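Local atomic coordinates of peptidoglycan recognition protein 3 (Branchiostoma belcheri tsingtauense, PDB entry 4Z8I), a protein that probably hydrolyses the bond between N-acetylmuramoyl and L-alanine in bacterial peptidoglycan as a zinc-dependent amidase, its activity augmented by fusion with a chitin-binding domain. Residues L83-S95 and G191-V205. Numbering follows the deposited sequence.
Sequences LSLPVPKVVIHHS and GKIRSGYSLYGHRDV. With ZN (zinc ion), chain B.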
ATOM      1  N   LEU A  83     -16.549   7.597  -0.798  1.00 43.74           N
ATOM      2  CA  LEU A  83     -15.589   8.648  -0.493  1.00 37.81           C
ATOM      3  C   LEU A  83     -15.562   9.679  -1.605  1.00 39.36           C
ATOM      4  O   LEU A  83     -15.719   9.340  -2.777  1.00 34.93           O
ATOM      5  CB  LEU A  83     -14.189   8.055  -0.342  1.00 32.96           C
ATOM      6  CG  LEU A  83     -13.842   7.431   1.003  1.00 43.15           C
ATOM      7  CD1 LEU A  83     -12.524   6.689   0.916  1.00 41.78           C
ATOM      8  CD2 LEU A  83     -13.777   8.511   2.064  1.00 31.92           C
ATOM      9  N   SER A  84     -15.366  10.939  -1.235  1.00 35.12           N
ATOM     10  CA  SER A  84     -15.091  11.970  -2.221  1.00 27.00           C
ATOM     11  C   SER A  84     -13.664  11.769  -2.717  1.00 39.72           C
ATOM     12  O   SER A  84     -12.716  11.815  -1.933  1.00 42.95           O
ATOM     13  CB  SER A  84     -15.250  13.358  -1.605  1.00 29.37           C
ATOM     14  OG  SER A  84     -15.096  14.371  -2.583  1.00 45.29           O
ATOM     15  N   LEU A  85     -13.516  11.527  -4.013  1.00 43.16           N
ATOM     16  CA  LEU A  85     -12.199  11.284  -4.590  1.00 44.08           C
ATOM     17  C   LEU A  85     -11.689  12.533  -5.305  1.00 38.41           C
ATOM     18  O   LEU A  85     -12.480  13.319  -5.825  1.00 61.66           O
ATOM     19  CB  LEU A  85     -12.245  10.082  -5.540  1.00 29.99           C
ATOM     20  CG  LEU A  85     -12.614   8.745  -4.892  1.00 32.83           C
ATOM     21  CD1 LEU A  85     -12.754   7.647  -5.930  1.00 36.45           C
ATOM     22  CD2 LEU A  85     -11.585   8.353  -3.847  1.00 41.84           C
ATOM     23  N   PRO A  86     -10.360  12.731  -5.322  1.00 32.32           N
ATOM     24  CA  PRO A  86      -9.343  11.878  -4.700  1.00 39.51           C
ATOM     25  C   PRO A  86      -9.208  12.148  -3.204  1.00 45.63           C
ATOM     26  O   PRO A  86      -9.701  13.161  -2.707  1.00 57.83           O
ATOM     27  CB  PRO A  86      -8.064  12.297  -5.421  1.00 31.36           C
ATOM     28  CG  PRO A  86      -8.289  13.729  -5.741  1.00 24.51           C
ATOM     29  CD  PRO A  86      -9.753  13.859  -6.053  1.00 27.38           C
ATOM     30  N   VAL A  87      -8.543  11.241  -2.500  1.00 32.12           N
ATOM     31  CA  VAL A  87      -8.421  11.326  -1.051  1.00 31.86           C
ATOM     32  C   VAL A  87      -7.192  12.134  -0.623  1.00 38.04           C
ATOM     33  O   VAL A  87      -6.100  11.960  -1.171  1.00 49.94           O
ATOM     34  CB  VAL A  87      -8.422   9.913  -0.421  1.00 29.13           C
ATOM     35  CG1 VAL A  87      -8.175   9.971   1.071  1.00 39.55           C
ATOM     36  CG2 VAL A  87      -9.728   9.200  -0.730  1.00 30.87           C
ATOM     37  N   PRO A  88      -7.380  13.043   0.345  1.00 24.76           N
ATOM     38  CA  PRO A  88      -6.333  13.927   0.867  1.00 30.10           C
ATOM     39  C   PRO A  88      -5.261  13.194   1.658  1.00 45.18           C
ATOM     40  O   PRO A  88      -4.089  13.544   1.540  1.00 47.53           O
ATOM     41  CB  PRO A  88      -7.094  14.851   1.825  1.00 25.09           C
ATOM     42  CG  PRO A  88      -8.506  14.765   1.415  1.00 33.72           C
ATOM     43  CD  PRO A  88      -8.707  13.387   0.883  1.00 36.65           C
ATOM     44  N   LYS A  89      -5.646  12.204   2.458  1.00 33.71           N
ATOM     45  CA  LYS A  89      -4.696  11.625   3.403  1.00 39.08           C
ATOM     46  C   LYS A  89      -4.766  10.103   3.583  1.00 39.84           C
ATOM     47  O   LYS A  89      -5.782   9.476   3.301  1.00 41.98           O
ATOM     48  CB  LYS A  89      -4.804  12.348   4.749  1.00 43.99           C
ATOM     49  CG  LYS A  89      -6.222  12.659   5.190  1.00 37.52           C
ATOM     50  CD  LYS A  89      -6.259  13.792   6.215  1.00 27.37           C
ATOM     51  CE  LYS A  89      -6.257  15.152   5.545  1.00 51.94           C
ATOM     52  NZ  LYS A  89      -6.444  16.262   6.519  1.00 54.44           N
ATOM     53  N   VAL A  90      -3.665   9.519   4.049  1.00 35.77           N
ATOM     54  CA  VAL A  90      -3.575   8.074   4.259  1.00 35.79           C
ATOM     55  C   VAL A  90      -3.267   7.776   5.722  1.00 40.45           C
ATOM     56  O   VAL A  90      -2.300   8.306   6.278  1.00 35.29           O
ATOM     57  CB  VAL A  90      -2.470   7.449   3.385  1.00 36.68           C
ATOM     58  CG1 VAL A  90      -2.429   5.944   3.574  1.00 32.60           C
ATOM     59  CG2 VAL A  90      -2.697   7.786   1.926  1.00 30.38           C
ATOM     60  N   VAL A  91      -4.093   6.938   6.345  1.00 33.26           N
ATOM     61  CA  VAL A  91      -3.915   6.588   7.753  1.00 37.41           C
ATOM     62  C   VAL A  91      -3.449   5.142   7.881  1.00 44.83           C
ATOM     63  O   VAL A  91      -4.032   4.238   7.277  1.00 36.63           O
ATOM     64  CB  VAL A  91      -5.217   6.795   8.555  1.00 33.10           C
ATOM     65  CG1 VAL A  91      -4.984   6.538  10.029  1.00 31.72           C
ATOM     66  CG2 VAL A  91      -5.737   8.205   8.353  1.00 28.44           C
ATOM     67  N   ILE A  92      -2.393   4.928   8.660  1.00 37.94           N
ATOM     68  CA  ILE A  92      -1.818   3.597   8.821  1.00 37.53           C
ATOM     69  C   ILE A  92      -2.248   2.963  10.144  1.00 48.89           C
ATOM     70  O   ILE A  92      -2.172   3.594  11.202  1.00 33.22           O
ATOM     71  CB  ILE A  92      -0.282   3.641   8.739  1.00 33.98           C
ATOM     72  CG1 ILE A  92       0.159   4.223   7.395  1.00 39.32           C
ATOM     73  CG2 ILE A  92       0.311   2.252   8.938  1.00 25.65           C
ATOM     74  CD1 ILE A  92      -0.262   3.390   6.200  1.00 24.61           C
ATOM     75  N   HIS A  93      -2.696   1.713  10.076  1.00 39.84           N
ATOM     76  CA  HIS A  93      -3.194   1.007  11.250  1.00 31.41           C
ATOM     77  C   HIS A  93      -2.422  -0.281  11.485  1.00 38.83           C
ATOM     78  O   HIS A  93      -1.779  -0.799  10.573  1.00 37.61           O
ATOM     79  CB  HIS A  93      -4.675   0.669  11.071  1.00 26.32           C
ATOM     80  CG  HIS A  93      -5.578   1.861  11.100  1.00 32.51           C
ATOM     81  ND1 HIS A  93      -6.156   2.325  12.261  1.00 41.69           N
ATOM     82  CD2 HIS A  93      -6.006   2.682  10.112  1.00 31.70           C
ATOM     83  CE1 HIS A  93      -6.899   3.381  11.989  1.00 33.61           C
ATOM     84  NE2 HIS A  93      -6.823   3.620  10.692  1.00 30.78           N
ATOM     85  N   HIS A  94      -2.481  -0.795  12.711  1.00 30.83           N
ATOM     86  CA  HIS A  94      -2.063  -2.171  12.963  1.00 34.32           C
ATOM     87  C   HIS A  94      -3.239  -2.969  13.520  1.00 34.91           C
ATOM     88  O   HIS A  94      -4.163  -2.404  14.104  1.00 30.89           O
ATOM     89  CB  HIS A  94      -0.806  -2.260  13.849  1.00 23.61           C
ATOM     90  CG  HIS A  94      -1.061  -2.088  15.317  1.00 45.81           C
ATOM     91  ND1 HIS A  94      -0.248  -2.654  16.278  1.00 35.79           N
ATOM     92  CD2 HIS A  94      -2.015  -1.401  15.990  1.00 33.39           C
ATOM     93  CE1 HIS A  94      -0.699  -2.334  17.478  1.00 31.65           C
ATOM     94  NE2 HIS A  94      -1.771  -1.575  17.332  1.00 35.39           N
ATOM     95  N   SER A  95      -3.217  -4.278  13.306  1.00 43.70           N
ATOM     96  CA  SER A  95      -4.309  -5.135  13.746  1.00 35.89           C
ATOM     97  C   SER A  95      -4.333  -5.253  15.267  1.00 46.52           C
ATOM     98  O   SER A  95      -5.378  -5.541  15.853  1.00 38.98           O
ATOM     99  CB  SER A  95      -4.173  -6.524  13.120  1.00 22.00           C
ATOM    100  OG  SER A  95      -5.075  -7.445  13.698  1.00 98.55           O
ATOM    101  N   GLY A 191      -5.389   8.153  -9.264  1.00 40.78           N
ATOM    102  CA  GLY A 191      -6.124   9.352  -8.908  1.00 32.39           C
ATOM    103  C   GLY A 191      -7.118   9.096  -7.787  1.00 39.60           C
ATOM    104  O   GLY A 191      -8.063   9.863  -7.599  1.00 48.14           O
ATOM    105  N   LYS A 192      -6.906   8.009  -7.051  1.00 30.79           N
ATOM    106  CA  LYS A 192      -7.717   7.696  -5.881  1.00 43.00           C
ATOM    107  C   LYS A 192      -7.168   8.453  -4.680  1.00 38.92           C
ATOM    108  O   LYS A 192      -7.907   8.831  -3.767  1.00 25.48           O
ATOM    109  CB  LYS A 192      -7.686   6.194  -5.593  1.00 32.08           C
ATOM    110  CG  LYS A 192      -8.161   5.322  -6.738  1.00 35.20           C
ATOM    111  CD  LYS A 192      -9.658   5.462  -6.971  1.00 38.38           C
ATOM    112  CE  LYS A 192     -10.127   4.515  -8.071  1.00 28.48           C
ATOM    113  NZ  LYS A 192     -11.612   4.456  -8.153  1.00 44.90           N
ATOM    114  N   ILE A 193      -5.857   8.661  -4.696  1.00 27.36           N
ATOM    115  CA  ILE A 193      -5.164   9.408  -3.659  1.00 31.15           C
ATOM    116  C   ILE A 193      -4.417  10.559  -4.324  1.00 32.77           C
ATOM    117  O   ILE A 193      -3.743  10.356  -5.338  1.00 44.62           O
ATOM    118  CB  ILE A 193      -4.138   8.519  -2.931  1.00 21.23           C
ATOM    119  CG1 ILE A 193      -4.767   7.185  -2.534  1.00 20.70           C
ATOM    120  CG2 ILE A 193      -3.573   9.227  -1.716  1.00 30.74           C
ATOM    121  CD1 ILE A 193      -3.787   6.214  -1.922  1.00 22.74           C
ATOM    122  N   ARG A 194      -4.542  11.760  -3.766  1.00 35.74           N
ATOM    123  CA  ARG A 194      -3.813  12.919  -4.275  1.00 34.51           C
ATOM    124  C   ARG A 194      -2.312  12.672  -4.237  1.00 41.11           C
ATOM    125  O   ARG A 194      -1.821  11.921  -3.393  1.00 50.33           O
ATOM    126  CB  ARG A 194      -4.138  14.164  -3.449  1.00 56.75           C
ATOM    127  CG  ARG A 194      -5.564  14.655  -3.599  1.00 60.63           C
ATOM    128  CD  ARG A 194      -5.788  15.957  -2.848  1.00 61.11           C
ATOM    129  NE  ARG A 194      -7.043  16.595  -3.233  1.00 78.47           N
ATOM    130  CZ  ARG A 194      -7.166  17.440  -4.252  1.00 81.79           C
ATOM    131  NH1 ARG A 194      -8.344  17.977  -4.537  1.00 79.19           N
ATOM    132  NH2 ARG A 194      -6.105  17.749  -4.986  1.00 89.41           N
ATOM    133  N   SER A 195      -1.585  13.297  -5.157  1.00 43.62           N
ATOM    134  CA  SER A 195      -0.136  13.166  -5.185  1.00 35.29           C
ATOM    135  C   SER A 195       0.454  13.906  -3.992  1.00 37.49           C
ATOM    136  O   SER A 195       1.455  13.481  -3.413  1.00 48.31           O
ATOM    137  CB  SER A 195       0.431  13.717  -6.492  1.00 32.55           C
ATOM    138  OG  SER A 195       0.105  15.086  -6.649  1.00 55.59           O
ATOM    139  N   GLY A 196      -0.178  15.014  -3.622  1.00 31.33           N
ATOM    140  CA  GLY A 196       0.245  15.768  -2.458  1.00 47.30           C
ATOM    141  C   GLY A 196      -0.492  15.300  -1.219  1.00 55.89           C
ATOM    142  O   GLY A 196      -0.984  16.110  -0.434  1.00 58.33           O
ATOM    143  N   TYR A 197      -0.565  13.983  -1.047  1.00 43.66           N
ATOM    144  CA  TYR A 197      -1.281  13.396   0.078  1.00 43.23           C
ATOM    145  C   TYR A 197      -0.478  13.503   1.369  1.00 50.32           C
ATOM    146  O   TYR A 197       0.737  13.690   1.341  1.00 52.01           O
ATOM    147  CB  TYR A 197      -1.642  11.931  -0.207  1.00 34.83           C
ATOM    148  CG  TYR A 197      -0.478  10.968  -0.149  1.00 41.67           C
ATOM    149  CD1 TYR A 197      -0.133  10.338   1.042  1.00 43.91           C
ATOM    150  CD2 TYR A 197       0.264  10.673  -1.288  1.00 22.93           C
ATOM    151  CE1 TYR A 197       0.926   9.459   1.104  1.00 48.16           C
ATOM    152  CE2 TYR A 197       1.327   9.791  -1.234  1.00 38.34           C
ATOM    153  CZ  TYR A 197       1.651   9.189  -0.036  1.00 52.58           C
ATOM    154  OH  TYR A 197       2.704   8.310   0.027  1.00 64.33           O
ATOM    155  N   SER A 198      -1.164  13.384   2.500  1.00 42.43           N
ATOM    156  CA  SER A 198      -0.498  13.376   3.794  1.00 37.37           C
ATOM    157  C   SER A 198      -0.603  11.995   4.424  1.00 37.70           C
ATOM    158  O   SER A 198      -1.667  11.376   4.407  1.00 32.86           O
ATOM    159  CB  SER A 198      -1.100  14.433   4.722  1.00 29.13           C
ATOM    160  OG  SER A 198      -0.873  15.737   4.221  1.00 55.60           O
ATOM    161  N   LEU A 199       0.503  11.511   4.978  1.00 45.46           N
ATOM    162  CA  LEU A 199       0.524  10.197   5.607  1.00 45.81           C
ATOM    163  C   LEU A 199       0.448  10.323   7.125  1.00 40.95           C
ATOM    164  O   LEU A 199       1.254  11.022   7.739  1.00 45.24           O
ATOM    165  CB  LEU A 199       1.789   9.430   5.207  1.00 37.49           C
ATOM    166  CG  LEU A 199       1.946   8.019   5.778  1.00 39.30           C
ATOM    167  CD1 LEU A 199       1.034   7.042   5.062  1.00 32.40           C
ATOM    168  CD2 LEU A 199       3.390   7.560   5.699  1.00 47.18           C
ATOM    169  N   TYR A 200      -0.524   9.646   7.727  1.00 39.11           N
ATOM    170  CA  TYR A 200      -0.681   9.664   9.179  1.00 45.10           C
ATOM    171  C   TYR A 200      -0.600   8.257   9.755  1.00 34.57           C
ATOM    172  O   TYR A 200      -0.946   7.282   9.088  1.00 34.11           O
ATOM    173  CB  TYR A 200      -2.039  10.256   9.580  1.00 24.85           C
ATOM    174  CG  TYR A 200      -2.304  11.664   9.108  1.00 45.82           C
ATOM    175  CD1 TYR A 200      -2.698  11.919   7.801  1.00 39.81           C
ATOM    176  CD2 TYR A 200      -2.196  12.739   9.979  1.00 50.53           C
ATOM    177  CE1 TYR A 200      -2.951  13.205   7.373  1.00 49.34           C
ATOM    178  CE2 TYR A 200      -2.449  14.031   9.554  1.00 57.51           C
ATOM    179  CZ  TYR A 200      -2.829  14.255   8.250  1.00 54.94           C
ATOM    180  OH  TYR A 200      -3.086  15.532   7.814  1.00 63.98           O
ATOM    181  N   GLY A 201      -0.146   8.158  10.999  1.00 42.16           N
ATOM    182  CA  GLY A 201      -0.383   6.966  11.789  1.00 48.14           C
ATOM    183  C   GLY A 201      -1.712   7.186  12.484  1.00 44.26           C
ATOM    184  O   GLY A 201      -2.164   8.326  12.592  1.00 53.88           O
ATOM    185  N   HIS A 202      -2.349   6.117  12.950  1.00 33.30           N
ATOM    186  CA  HIS A 202      -3.644   6.248  13.616  1.00 27.88           C
ATOM    187  C   HIS A 202      -3.539   7.141  14.853  1.00 49.04           C
ATOM    188  O   HIS A 202      -4.433   7.941  15.127  1.00 64.27           O
ATOM    189  CB  HIS A 202      -4.196   4.872  13.992  1.00 35.04           C
ATOM    190  CG  HIS A 202      -5.607   4.899  14.492  1.00 49.37           C
ATOM    191  ND1 HIS A 202      -6.215   3.801  15.062  1.00 53.64           N
ATOM    192  CD2 HIS A 202      -6.534   5.886  14.500  1.00 47.10           C
ATOM    193  CE1 HIS A 202      -7.453   4.111  15.403  1.00 59.84           C
ATOM    194  NE2 HIS A 202      -7.671   5.372  15.074  1.00 42.06           N
ATOM    195  N   ARG A 203      -2.435   7.015  15.584  1.00 42.04           N
ATOM    196  CA  ARG A 203      -2.227   7.794  16.802  1.00 32.32           C
ATOM    197  C   ARG A 203      -2.100   9.285  16.511  1.00 39.44           C
ATOM    198  O   ARG A 203      -2.296  10.116  17.399  1.00 57.89           O
ATOM    199  CB  ARG A 203      -0.982   7.306  17.547  1.00 37.42           C
ATOM    200  CG  ARG A 203       0.310   7.477  16.761  1.00 53.00           C
ATOM    201  CD  ARG A 203       1.527   7.099  17.587  1.00 52.40           C
ATOM    202  NE  ARG A 203       1.497   5.703  18.012  1.00 43.57           N
ATOM    203  CZ  ARG A 203       2.442   5.129  18.749  1.00 44.45           C
ATOM    204  NH1 ARG A 203       3.496   5.830  19.144  1.00 43.95           N
ATOM    205  NH2 ARG A 203       2.335   3.854  19.092  1.00 33.96           N
ATOM    206  N   ASP A 204      -1.763   9.619  15.269  1.00 47.60           N
ATOM    207  CA  ASP A 204      -1.602  11.013  14.871  1.00 51.85           C
ATOM    208  C   ASP A 204      -2.948  11.731  14.784  1.00 57.31           C
ATOM    209  O   ASP A 204      -3.021  12.955  14.900  1.00 61.80           O
ATOM    210  CB  ASP A 204      -0.883  11.104  13.522  1.00 49.32           C
ATOM    211  CG  ASP A 204       0.594  10.775  13.621  1.00 43.25           C
ATOM    212  OD1 ASP A 204       1.208  11.075  14.666  1.00 41.66           O
ATOM    213  OD2 ASP A 204       1.143  10.224  12.645  1.00 50.79           O
ATOM    214  N   VAL A 205      -4.010  10.955  14.593  1.00 65.19           N
ATOM    215  CA  VAL A 205      -5.328  11.510  14.309  1.00 55.97           C
ATOM    216  C   VAL A 205      -6.364  11.085  15.356  1.00 49.40           C
ATOM    217  O   VAL A 205      -7.493  11.581  15.368  1.00 50.77           O
ATOM    218  CB  VAL A 205      -5.792  11.080  12.901  1.00 49.93           C
ATOM    219  CG1 VAL A 205      -6.260   9.635  12.922  1.00 25.06           C
ATOM    220  CG2 VAL A 205      -6.882  12.001  12.379  1.00 57.55           C
TER
HETATM  221 ZN    ZN B 301      -5.728   2.109  14.206  0.95 44.88          ZN
HETATM  222  O   HOH W   1      -7.317   1.011  14.502  1.00 39.06           O
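The zinc site of this amidase domain lies at the end of a parallel strand pair, in which edge strand 197-201 of the mixed sheet runs beside strand 89-94 and brings His-202 next to His-93. The axes of the two strands approach to 4.5 Å and differ by 23° in direction. Backbone bonds set the register: Val-90 N donates to Ser-198 O and Ile-92 N to Tyr-200 O, while Tyr-200 N reaches Val-90 O at 2.7 Å, almost straight at 176°. A single parallel bridge, Val-87 with Ile-193, precedes it across the corners at Pro-88 and Ser-195/Gly-196, with Val-87 N bonded to Lys-192 O and Arg-194 N to Val-87 O.

On one face, Val-90 is the hub: its CG2 lies 3.7 Å from Tyr-197 CD1 and also meets Ile-193 CG2, while Leu-199 CD1 reaches Ile-92 CG1. Tyr-197 and Ile-193 continue this apolar layer onto helix 174-190. On the other face, the ring edge of Tyr-200 is met by Lys-89, with CE1 3.3 Å from Lys-89 CB, and the bent lysine chain continues past CZ toward the hydroxyl. A serine in place of Tyr-200 would probably leave the Lys-89 chain without its aromatic neighbour and free to turn.

The ladder's last bond, His-202 N to Ile-92 O, is weak at 3.1 Å; just past it, His-93 ND1 and His-202 ND1 each bind zinc at 2.0 Å, joined by a water and Cys-210. His-150 ND1 hydrogen-bonds His-93 NE2, which should fix the ring's rotation. His-93 CE1 sits over one face of the His-202 ring, the two imidazoles forming an oblique pair with centroids 4.2 Å apart and planes at 56°.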